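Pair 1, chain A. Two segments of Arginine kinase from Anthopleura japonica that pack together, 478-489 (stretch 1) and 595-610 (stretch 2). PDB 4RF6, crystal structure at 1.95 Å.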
# COMPACT_ATOMS: atom_id res chain seq x y z
N TYR A 478 21.13 4.52 -40.62
CA TYR A 478 21.54 5.59 -39.72
C TYR A 478 20.60 5.71 -38.52
O TYR A 478 21.05 5.84 -37.38
CB TYR A 478 21.62 6.91 -40.48
CG TYR A 478 22.52 6.84 -41.69
CD1 TYR A 478 22.00 6.68 -42.97
CD2 TYR A 478 23.90 6.91 -41.54
CE1 TYR A 478 22.83 6.59 -44.07
CE2 TYR A 478 24.74 6.83 -42.63
CZ TYR A 478 24.20 6.67 -43.90
OH TYR A 478 25.04 6.60 -44.98
N ILE A 479 19.29 5.66 -38.79
CA ILE A 479 18.31 5.77 -37.71
C ILE A 479 17.91 4.39 -37.20
O ILE A 479 17.27 3.62 -37.90
CB ILE A 479 17.06 6.56 -38.14
CG1 ILE A 479 17.47 7.94 -38.65
CG2 ILE A 479 16.11 6.69 -36.97
CD1 ILE A 479 16.36 8.73 -39.34
N ARG A 480 18.29 4.10 -35.95
CA ARG A 480 18.08 2.77 -35.38
C ARG A 480 16.72 2.61 -34.68
O ARG A 480 16.12 1.54 -34.73
CB ARG A 480 19.22 2.41 -34.43
CG ARG A 480 20.61 2.48 -35.06
CD ARG A 480 21.07 1.14 -35.62
NE ARG A 480 20.35 0.71 -36.82
CZ ARG A 480 19.80 -0.49 -36.97
NH1 ARG A 480 19.16 -0.81 -38.09
NH2 ARG A 480 19.88 -1.38 -35.99
N SER A 481 16.25 3.67 -34.02
CA SER A 481 14.97 3.62 -33.32
C SER A 481 14.34 5.01 -33.13
O SER A 481 15.04 6.03 -33.16
CB SER A 481 15.10 2.89 -31.97
OG SER A 481 15.93 3.59 -31.07
N THR A 482 13.03 5.05 -32.93
CA THR A 482 12.29 6.30 -32.79
C THR A 482 11.30 6.18 -31.64
O THR A 482 10.56 5.20 -31.58
CB THR A 482 11.54 6.66 -34.09
OG1 THR A 482 12.48 6.88 -35.14
CG2 THR A 482 10.70 7.91 -33.90
N ARG A 483 11.29 7.16 -30.74
CA ARG A 483 10.50 7.06 -29.52
C ARG A 483 9.85 8.40 -29.20
O ARG A 483 10.52 9.44 -29.25
CB ARG A 483 11.41 6.64 -28.36
CG ARG A 483 10.72 6.40 -27.02
CD ARG A 483 11.75 5.92 -26.00
NE ARG A 483 11.20 5.70 -24.67
CZ ARG A 483 11.14 6.63 -23.72
NH1 ARG A 483 11.58 7.86 -23.94
NH2 ARG A 483 10.63 6.33 -22.53
N ILE A 484 8.56 8.39 -28.88
CA ILE A 484 7.91 9.62 -28.43
C ILE A 484 7.06 9.35 -27.20
O ILE A 484 6.17 8.49 -27.22
CB ILE A 484 7.03 10.26 -29.53
CG1 ILE A 484 7.84 10.51 -30.80
CG2 ILE A 484 6.43 11.56 -29.01
CD1 ILE A 484 7.00 11.00 -31.99
N ARG A 485 7.35 10.10 -26.14
CA ARG A 485 6.66 9.94 -24.86
C ARG A 485 5.93 11.23 -24.50
O ARG A 485 6.44 12.32 -24.76
CB ARG A 485 7.68 9.61 -23.76
CG ARG A 485 7.15 9.69 -22.32
CD ARG A 485 7.36 11.07 -21.69
NE ARG A 485 8.71 11.25 -21.15
CZ ARG A 485 9.14 12.37 -20.58
NH1 ARG A 485 8.33 13.42 -20.48
NH2 ARG A 485 10.38 12.44 -20.11
N VAL A 486 4.75 11.12 -23.90
CA VAL A 486 4.11 12.28 -23.28
C VAL A 486 3.70 11.96 -21.85
O VAL A 486 3.27 10.84 -21.54
CB VAL A 486 2.89 12.83 -24.08
CG1 VAL A 486 3.32 13.33 -25.45
CG2 VAL A 486 1.80 11.78 -24.21
N ALA A 487 3.86 12.93 -20.96
CA ALA A 487 3.33 12.82 -19.61
C ALA A 487 1.96 13.48 -19.61
O ALA A 487 1.78 14.54 -20.20
CB ALA A 487 4.25 13.53 -18.63
N ARG A 488 1.00 12.86 -18.94
CA ARG A 488 -0.33 13.45 -18.83
C ARG A 488 -0.88 13.19 -17.43
O ARG A 488 -0.51 12.20 -16.79
CB ARG A 488 -1.28 12.86 -19.89
CG ARG A 488 -0.96 13.23 -21.34
CD ARG A 488 -1.27 14.70 -21.62
NE ARG A 488 -1.09 15.03 -23.04
CZ ARG A 488 0.03 15.51 -23.56
NH1 ARG A 488 1.09 15.72 -22.79
NH2 ARG A 488 0.10 15.76 -24.86
N ASN A 489 -1.74 14.08 -16.96
CA ASN A 489 -2.46 13.82 -15.72
C ASN A 489 -3.97 13.93 -15.95
O ASN A 489 -4.41 14.71 -16.79
CB ASN A 489 -1.97 14.73 -14.60
CG ASN A 489 -0.55 14.39 -14.16
OD1 ASN A 489 -0.35 13.56 -13.27
ND2 ASN A 489 0.43 15.01 -14.80
N GLY A 595 13.86 1.65 -36.35
CA GLY A 595 13.84 2.36 -37.62
C GLY A 595 13.49 3.83 -37.47
O GLY A 595 13.59 4.39 -36.37
N SER A 596 13.03 4.43 -38.56
CA SER A 596 13.07 5.88 -38.70
C SER A 596 11.72 6.59 -38.77
O SER A 596 11.67 7.82 -38.92
CB SER A 596 13.85 6.22 -39.97
OG SER A 596 13.22 5.63 -41.10
N ASP A 597 10.62 5.85 -38.69
CA ASP A 597 9.32 6.42 -39.05
C ASP A 597 8.65 7.20 -37.91
O ASP A 597 7.79 6.67 -37.21
CB ASP A 597 8.38 5.35 -39.60
CG ASP A 597 7.26 5.94 -40.43
OD1 ASP A 597 7.11 7.18 -40.43
OD2 ASP A 597 6.52 5.16 -41.08
N ILE A 598 9.02 8.47 -37.77
CA ILE A 598 8.47 9.32 -36.72
C ILE A 598 6.98 9.57 -36.90
O ILE A 598 6.23 9.66 -35.92
CB ILE A 598 9.20 10.68 -36.63
CG1 ILE A 598 10.71 10.47 -36.53
CG2 ILE A 598 8.72 11.48 -35.44
CD1 ILE A 598 11.47 10.85 -37.78
N GLY A 599 6.54 9.69 -38.16
CA GLY A 599 5.15 9.96 -38.46
C GLY A 599 4.23 8.86 -37.98
O GLY A 599 3.13 9.11 -37.47
N SER A 600 4.69 7.62 -38.14
CA SER A 600 3.93 6.46 -37.69
C SER A 600 3.89 6.38 -36.16
O SER A 600 2.83 6.16 -35.56
CB SER A 600 4.55 5.18 -38.25
OG SER A 600 3.93 4.03 -37.70
N VAL A 601 5.06 6.56 -35.54
CA VAL A 601 5.15 6.57 -34.08
C VAL A 601 4.22 7.63 -33.49
O VAL A 601 3.47 7.37 -32.54
CB VAL A 601 6.59 6.85 -33.62
CG1 VAL A 601 6.65 7.04 -32.11
CG2 VAL A 601 7.54 5.73 -34.06
N PHE A 602 4.26 8.83 -34.06
CA PHE A 602 3.42 9.93 -33.60
C PHE A 602 1.94 9.69 -33.91
O PHE A 602 1.07 10.06 -33.13
CB PHE A 602 3.86 11.26 -34.21
CG PHE A 602 3.15 12.45 -33.64
CD1 PHE A 602 3.13 12.68 -32.27
CD2 PHE A 602 2.48 13.35 -34.47
CE1 PHE A 602 2.47 13.77 -31.74
CE2 PHE A 602 1.82 14.44 -33.95
CZ PHE A 602 1.81 14.66 -32.58
N GLY A 603 1.68 9.07 -35.06
CA GLY A 603 0.31 8.75 -35.43
C GLY A 603 -0.29 7.75 -34.45
O GLY A 603 -1.45 7.88 -34.05
N ARG A 604 0.50 6.76 -34.06
CA ARG A 604 0.06 5.78 -33.07
C ARG A 604 -0.14 6.46 -31.71
O ARG A 604 -1.14 6.21 -31.03
CB ARG A 604 1.07 4.64 -32.95
CG ARG A 604 0.67 3.56 -31.94
CD ARG A 604 1.69 2.43 -31.88
NE ARG A 604 2.18 2.05 -33.20
CZ ARG A 604 3.39 2.35 -33.67
NH1 ARG A 604 4.24 3.04 -32.91
NH2 ARG A 604 3.75 1.98 -34.88
N LEU A 605 0.80 7.31 -31.34
CA LEU A 605 0.71 8.04 -30.07
C LEU A 605 -0.57 8.87 -29.98
O LEU A 605 -1.27 8.84 -28.96
CB LEU A 605 1.93 8.95 -29.87
CG LEU A 605 1.84 9.76 -28.57
CD1 LEU A 605 1.91 8.83 -27.37
CD2 LEU A 605 2.93 10.82 -28.50
N CYS A 606 -0.87 9.60 -31.05
CA CYS A 606 -2.05 10.46 -31.09
C CYS A 606 -3.35 9.68 -30.99
O CYS A 606 -4.26 10.09 -30.28
CB CYS A 606 -2.05 11.30 -32.36
SG CYS A 606 -0.94 12.72 -32.29
N ARG A 607 -3.43 8.57 -31.72
CA ARG A 607 -4.61 7.71 -31.67
C ARG A 607 -4.91 7.28 -30.24
O ARG A 607 -6.06 7.34 -29.78
CB ARG A 607 -4.43 6.50 -32.59
CG ARG A 607 -4.63 6.82 -34.07
CD ARG A 607 -3.94 5.82 -34.98
NE ARG A 607 -4.13 4.46 -34.50
CZ ARG A 607 -3.20 3.51 -34.55
NH1 ARG A 607 -2.01 3.78 -35.08
NH2 ARG A 607 -3.45 2.30 -34.09
N ALA A 608 -3.87 6.87 -29.52
CA ALA A 608 -4.03 6.42 -28.14
C ALA A 608 -4.32 7.57 -27.18
O ALA A 608 -5.21 7.46 -26.33
CB ALA A 608 -2.81 5.66 -27.70
N VAL A 609 -3.57 8.66 -27.29
CA VAL A 609 -3.73 9.77 -26.35
C VAL A 609 -5.07 10.49 -26.54
O VAL A 609 -5.73 10.86 -25.58
CB VAL A 609 -2.55 10.75 -26.42
CG1 VAL A 609 -2.83 12.00 -25.59
CG2 VAL A 609 -1.28 10.07 -25.95
N ASN A 610 -5.47 10.67 -27.79
CA ASN A 610 -6.74 11.34 -28.07
C ASN A 610 -7.96 10.56 -27.58
O ASN A 610 -8.95 11.14 -27.12
CB ASN A 610 -6.86 11.66 -29.56
CG ASN A 610 -5.94 12.79 -29.99
OD1 ASN A 610 -5.64 13.68 -29.19
ND2 ASN A 610 -5.48 12.77 -31.24

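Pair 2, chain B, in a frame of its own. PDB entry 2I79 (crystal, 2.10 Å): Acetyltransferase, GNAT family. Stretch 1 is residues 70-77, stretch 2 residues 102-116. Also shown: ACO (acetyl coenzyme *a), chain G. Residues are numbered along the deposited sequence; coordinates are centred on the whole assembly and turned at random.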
# COMPACT_ATOMS: atom_id res chain seq x y z
N ILE B 70 -4.13 -7.15 -26.21
CA ILE B 70 -4.48 -7.01 -24.79
C ILE B 70 -5.68 -6.07 -24.65
O ILE B 70 -5.63 -4.91 -25.09
CB ILE B 70 -3.31 -6.44 -23.93
CG1 ILE B 70 -2.07 -7.32 -24.03
CG2 ILE B 70 -3.74 -6.30 -22.44
CD1 ILE B 70 -0.86 -6.82 -23.18
N ALA B 71 -6.75 -6.60 -24.03
CA ALA B 71 -7.97 -5.88 -23.78
C ALA B 71 -8.21 -5.58 -22.28
O ALA B 71 -9.00 -4.69 -21.94
CB ALA B 71 -9.16 -6.66 -24.35
N GLY B 72 -7.52 -6.32 -21.40
CA GLY B 72 -7.68 -6.18 -19.97
C GLY B 72 -6.57 -6.84 -19.17
O GLY B 72 -5.86 -7.70 -19.67
N ILE B 73 -6.38 -6.39 -17.93
CA ILE B 73 -5.42 -7.02 -17.02
C ILE B 73 -5.98 -7.09 -15.61
O ILE B 73 -6.76 -6.24 -15.20
CB ILE B 73 -4.06 -6.28 -16.98
CG1 ILE B 73 -4.17 -4.89 -16.35
CG2 ILE B 73 -3.46 -6.20 -18.39
CD1 ILE B 73 -3.63 -4.84 -14.90
N VAL B 74 -5.63 -8.16 -14.91
CA VAL B 74 -5.85 -8.24 -13.47
C VAL B 74 -4.48 -8.50 -12.83
O VAL B 74 -3.69 -9.32 -13.29
CB VAL B 74 -6.97 -9.26 -13.05
CG1 VAL B 74 -6.75 -10.63 -13.62
CG2 VAL B 74 -7.10 -9.33 -11.50
N ASN B 75 -4.21 -7.75 -11.77
CA ASN B 75 -2.94 -7.79 -11.10
C ASN B 75 -3.17 -8.11 -9.63
O ASN B 75 -4.01 -7.47 -8.97
CB ASN B 75 -2.31 -6.42 -11.24
CG ASN B 75 -0.85 -6.47 -11.37
OD1 ASN B 75 -0.13 -6.08 -10.44
ND2 ASN B 75 -0.37 -6.96 -12.50
N ILE B 76 -2.50 -9.14 -9.13
CA ILE B 76 -2.38 -9.30 -7.68
C ILE B 76 -0.95 -9.04 -7.25
O ILE B 76 -0.00 -9.62 -7.77
CB ILE B 76 -2.81 -10.67 -7.19
CG1 ILE B 76 -4.26 -10.95 -7.58
CG2 ILE B 76 -2.61 -10.72 -5.68
CD1 ILE B 76 -4.69 -12.37 -7.29
N THR B 77 -0.84 -8.12 -6.30
CA THR B 77 0.41 -7.68 -5.72
C THR B 77 0.40 -8.03 -4.23
O THR B 77 -0.66 -8.15 -3.64
CB THR B 77 0.53 -6.17 -5.93
OG1 THR B 77 1.40 -5.94 -7.02
CG2 THR B 77 0.99 -5.46 -4.69
N GLY B 102 -18.73 -8.44 -19.96
CA GLY B 102 -18.36 -9.57 -19.10
C GLY B 102 -16.86 -9.80 -18.93
O GLY B 102 -16.45 -10.69 -18.21
N LEU B 103 -16.01 -9.00 -19.56
CA LEU B 103 -14.57 -9.30 -19.52
C LEU B 103 -13.96 -9.09 -18.13
O LEU B 103 -13.21 -9.94 -17.62
CB LEU B 103 -13.80 -8.50 -20.59
CG LEU B 103 -12.31 -8.84 -20.67
CD1 LEU B 103 -12.05 -10.36 -20.90
CD2 LEU B 103 -11.67 -7.98 -21.75
N GLY B 104 -14.31 -7.96 -17.51
CA GLY B 104 -13.94 -7.68 -16.12
C GLY B 104 -14.26 -8.82 -15.16
O GLY B 104 -13.44 -9.17 -14.34
N SER B 105 -15.47 -9.39 -15.27
CA SER B 105 -15.88 -10.52 -14.43
C SER B 105 -15.07 -11.78 -14.66
O SER B 105 -14.72 -12.45 -13.72
CB SER B 105 -17.35 -10.89 -14.68
OG SER B 105 -18.18 -9.95 -14.09
N LEU B 106 -14.86 -12.13 -15.91
CA LEU B 106 -14.06 -13.30 -16.26
C LEU B 106 -12.64 -13.24 -15.64
O LEU B 106 -12.14 -14.22 -15.07
CB LEU B 106 -13.95 -13.37 -17.77
CG LEU B 106 -14.05 -14.71 -18.50
CD1 LEU B 106 -15.07 -15.68 -17.86
CD2 LEU B 106 -14.40 -14.37 -19.98
N LEU B 107 -12.02 -12.07 -15.76
CA LEU B 107 -10.68 -11.82 -15.24
C LEU B 107 -10.66 -11.82 -13.71
O LEU B 107 -9.81 -12.47 -13.10
CB LEU B 107 -10.17 -10.46 -15.76
CG LEU B 107 -8.94 -10.28 -16.67
CD1 LEU B 107 -8.47 -11.54 -17.43
CD2 LEU B 107 -9.21 -9.11 -17.63
N LEU B 108 -11.63 -11.13 -13.10
CA LEU B 108 -11.76 -11.15 -11.64
C LEU B 108 -11.91 -12.57 -11.13
O LEU B 108 -11.28 -12.94 -10.14
CB LEU B 108 -12.96 -10.31 -11.15
CG LEU B 108 -12.77 -9.51 -9.86
CD1 LEU B 108 -14.03 -9.41 -9.14
CD2 LEU B 108 -11.64 -10.05 -8.91
N GLU B 109 -12.74 -13.38 -11.80
CA GLU B 109 -12.96 -14.75 -11.32
C GLU B 109 -11.74 -15.62 -11.48
O GLU B 109 -11.46 -16.46 -10.63
CB GLU B 109 -14.13 -15.44 -12.00
CG GLU B 109 -15.24 -15.98 -11.00
CD GLU B 109 -14.74 -16.27 -9.55
OE1 GLU B 109 -15.35 -15.69 -8.62
OE2 GLU B 109 -13.77 -17.06 -9.33
N GLU B 110 -11.01 -15.43 -12.57
CA GLU B 110 -9.77 -16.17 -12.77
C GLU B 110 -8.73 -15.82 -11.71
O GLU B 110 -7.99 -16.69 -11.21
CB GLU B 110 -9.21 -15.96 -14.17
CG GLU B 110 -9.94 -16.73 -15.26
CD GLU B 110 -10.24 -18.18 -14.88
OE1 GLU B 110 -9.31 -18.88 -14.41
OE2 GLU B 110 -11.42 -18.60 -15.02
N ALA B 111 -8.68 -14.53 -11.38
CA ALA B 111 -7.74 -14.06 -10.37
C ALA B 111 -8.10 -14.67 -9.03
O ALA B 111 -7.22 -15.14 -8.31
CB ALA B 111 -7.76 -12.52 -10.31
N ILE B 112 -9.39 -14.67 -8.69
CA ILE B 112 -9.86 -15.23 -7.41
C ILE B 112 -9.56 -16.74 -7.30
O ILE B 112 -9.15 -17.24 -6.25
CB ILE B 112 -11.37 -14.99 -7.20
CG1 ILE B 112 -11.67 -13.49 -7.02
CG2 ILE B 112 -11.90 -15.82 -6.02
CD1 ILE B 112 -13.19 -13.11 -7.20
N GLU B 113 -9.76 -17.45 -8.40
CA GLU B 113 -9.50 -18.88 -8.47
C GLU B 113 -8.01 -19.17 -8.27
O GLU B 113 -7.65 -20.08 -7.54
CB GLU B 113 -9.93 -19.41 -9.82
CG GLU B 113 -10.78 -20.64 -9.75
CD GLU B 113 -11.26 -21.05 -11.13
OE1 GLU B 113 -12.50 -21.04 -11.36
OE2 GLU B 113 -10.38 -21.36 -11.98
N TRP B 114 -7.15 -18.39 -8.94
CA TRP B 114 -5.71 -18.53 -8.75
C TRP B 114 -5.37 -18.25 -7.27
O TRP B 114 -4.60 -19.00 -6.66
CB TRP B 114 -4.92 -17.59 -9.68
CG TRP B 114 -3.43 -17.73 -9.50
CD1 TRP B 114 -2.60 -18.60 -10.16
CD2 TRP B 114 -2.60 -17.02 -8.57
NE1 TRP B 114 -1.32 -18.47 -9.69
CE2 TRP B 114 -1.29 -17.51 -8.71
CE3 TRP B 114 -2.84 -16.02 -7.62
CZ2 TRP B 114 -0.23 -17.02 -7.97
CZ3 TRP B 114 -1.79 -15.55 -6.87
CH2 TRP B 114 -0.50 -16.05 -7.05
N ALA B 115 -5.95 -17.20 -6.70
CA ALA B 115 -5.61 -16.81 -5.35
C ALA B 115 -5.97 -17.93 -4.38
O ALA B 115 -5.19 -18.26 -3.49
CB ALA B 115 -6.32 -15.51 -4.98
N GLN B 116 -7.15 -18.52 -4.57
CA GLN B 116 -7.59 -19.70 -3.83
C GLN B 116 -6.62 -20.88 -3.94
O GLN B 116 -6.26 -21.50 -2.93
CB GLN B 116 -9.00 -20.12 -4.30
CG GLN B 116 -10.11 -19.15 -3.86
CD GLN B 116 -11.45 -19.36 -4.57
OE1 GLN B 116 -11.54 -20.00 -5.63
NE2 GLN B 116 -12.51 -18.80 -4.00
N1A ACO G . -23.27 1.48 -12.07
C2A ACO G . -23.47 0.20 -11.69
N3A ACO G . -23.15 -0.85 -12.47
C4A ACO G . -22.59 -0.66 -13.68
C5A ACO G . -22.32 0.69 -14.16
C6A ACO G . -22.69 1.79 -13.25
N6A ACO G . -22.48 3.07 -13.63
N7A ACO G . -21.78 0.58 -15.37
C8A ACO G . -21.70 -0.76 -15.64
N9A ACO G . -22.19 -1.49 -14.63
C1B ACO G . -22.31 -2.97 -14.44
C2B ACO G . -22.71 -3.84 -15.61
O2B ACO G . -24.13 -3.94 -15.75
C3B ACO G . -22.13 -5.17 -15.18
O3B ACO G . -22.85 -5.80 -14.14
P3B ACO G . -23.77 -7.10 -14.36
O7A ACO G . -24.89 -6.38 -15.08
O8A ACO G . -24.10 -7.63 -12.98
O9A ACO G . -22.95 -8.09 -15.15
C4B ACO G . -20.83 -4.76 -14.50
O4B ACO G . -21.05 -3.46 -13.97
C5B ACO G . -19.67 -4.79 -15.49
O5B ACO G . -19.20 -6.15 -15.49
P1A ACO G . -18.18 -6.60 -16.64
O1A ACO G . -18.69 -6.18 -17.99
O2A ACO G . -17.84 -8.05 -16.33
O3A ACO G . -16.95 -5.59 -16.33
P2A ACO G . -16.12 -4.64 -17.37
O4A ACO G . -16.87 -3.39 -17.86
O5A ACO G . -15.52 -5.60 -18.37
O6A ACO G . -15.00 -4.16 -16.29
CBP ACO G . -14.20 -2.27 -14.96
CCP ACO G . -15.32 -3.26 -15.24
CDP ACO G . -14.61 -1.44 -13.73
CEP ACO G . -12.91 -3.07 -14.70
CAP ACO G . -14.02 -1.35 -16.17
OAP ACO G . -15.17 -0.50 -16.37
C9P ACO G . -12.76 -0.51 -16.03
O9P ACO G . -11.69 -0.97 -16.36
N8P ACO G . -12.90 0.73 -15.57
C7P ACO G . -11.80 1.70 -15.42
C6P ACO G . -10.71 1.26 -14.44
C5P ACO G . -11.29 0.92 -13.10
O5P ACO G . -12.02 1.72 -12.55
N4P ACO G . -10.98 -0.27 -12.59
C3P ACO G . -11.45 -0.73 -11.29
C2P ACO G . -10.78 -0.04 -10.12
S1P ACO G . -9.05 -0.42 -10.10
C ACO G . -8.71 -1.65 -9.10
O ACO G . -9.19 -2.70 -9.47
CH3 ACO G . -7.87 -1.40 -7.86

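The sharpest difference lies at the start of the helix, where A:Ile598 in pair 1 matches B:Gly104 in pair 2. In pair 2 the helix start binds acetyl coenzyme A. B:Gly102 N, B:Gly104 N and B:Ser105 N donate to ACO O1A, O5A and O2A at 3.0, 2.8 and 2.9 Å, and B:Ser105 OG adds a bond to O2A at 3.0 Å. Free amides at the N-cap and in the first helical turn suit phosphate oxygens, and B:Gly104 leaves them room, since a CB there would lie 2.4 Å from ACO O6A. Its counterpart in pair 1, A:Ile598, faces no such limit and sets its CG1 3.7 Å from A:Thr482 CG2.

The backbone frame is nevertheless the same. A strand lies against a helix running in nearly the same direction, at 29° in pair 1 and 27° in pair 2, with axes 8.3 and 8.4 Å apart; fourteen central residues superpose to 0.6 Å. In pair 1 the segment leading into the helix is also tied to the strand by a hydrogen bond from A:Gly595 N to A:Arg480 O at 2.8 Å, nearly straight at 173°.

At one matched strand position, A:Thr482 corresponds to B:Gly72. The threonine serves two purposes, its OG1 donating to A:Gly595 O at 3.0 Å while its CG2 lies 3.8 Å from A:Val601 CG2; B:Gly72 has no hydroxyl to donate. Opposite B:Gly72 the helix carries B:Leu107, the match of A:Val601, and its CD2 comes 3.8 Å from B:Gly72 C. A CB on the glycine would sit only 3.0 Å from that CD2, so the larger helix residue fills space that the strand leaves empty.

Further along, the bulk is shared out differently. A:Ile484 reaches A:Leu605 through CG2 to CD2 at 3.6 Å and also touches A:Phe602 CB with its CD1 at 3.9 Å. Its match, B:Val74, is shorter, and the match of A:Leu605 is B:Ala111; the small pair still meets closely, B:Val74 CG2 to B:Ala111 CB at 3.5 Å. Next, A:Val486 corresponds to B:Ile76. The valine packs its CG2 against A:Val609 CG2 at 3.9 Å, whereas the longer isoleucine extends CD1 to 4.2 Å from CB of B:Ala115, the match of A:Val609. That CD1 also lies 4.1 Å from B:Trp114 CE3, while the matching A:Ala608 makes no contact with the strand.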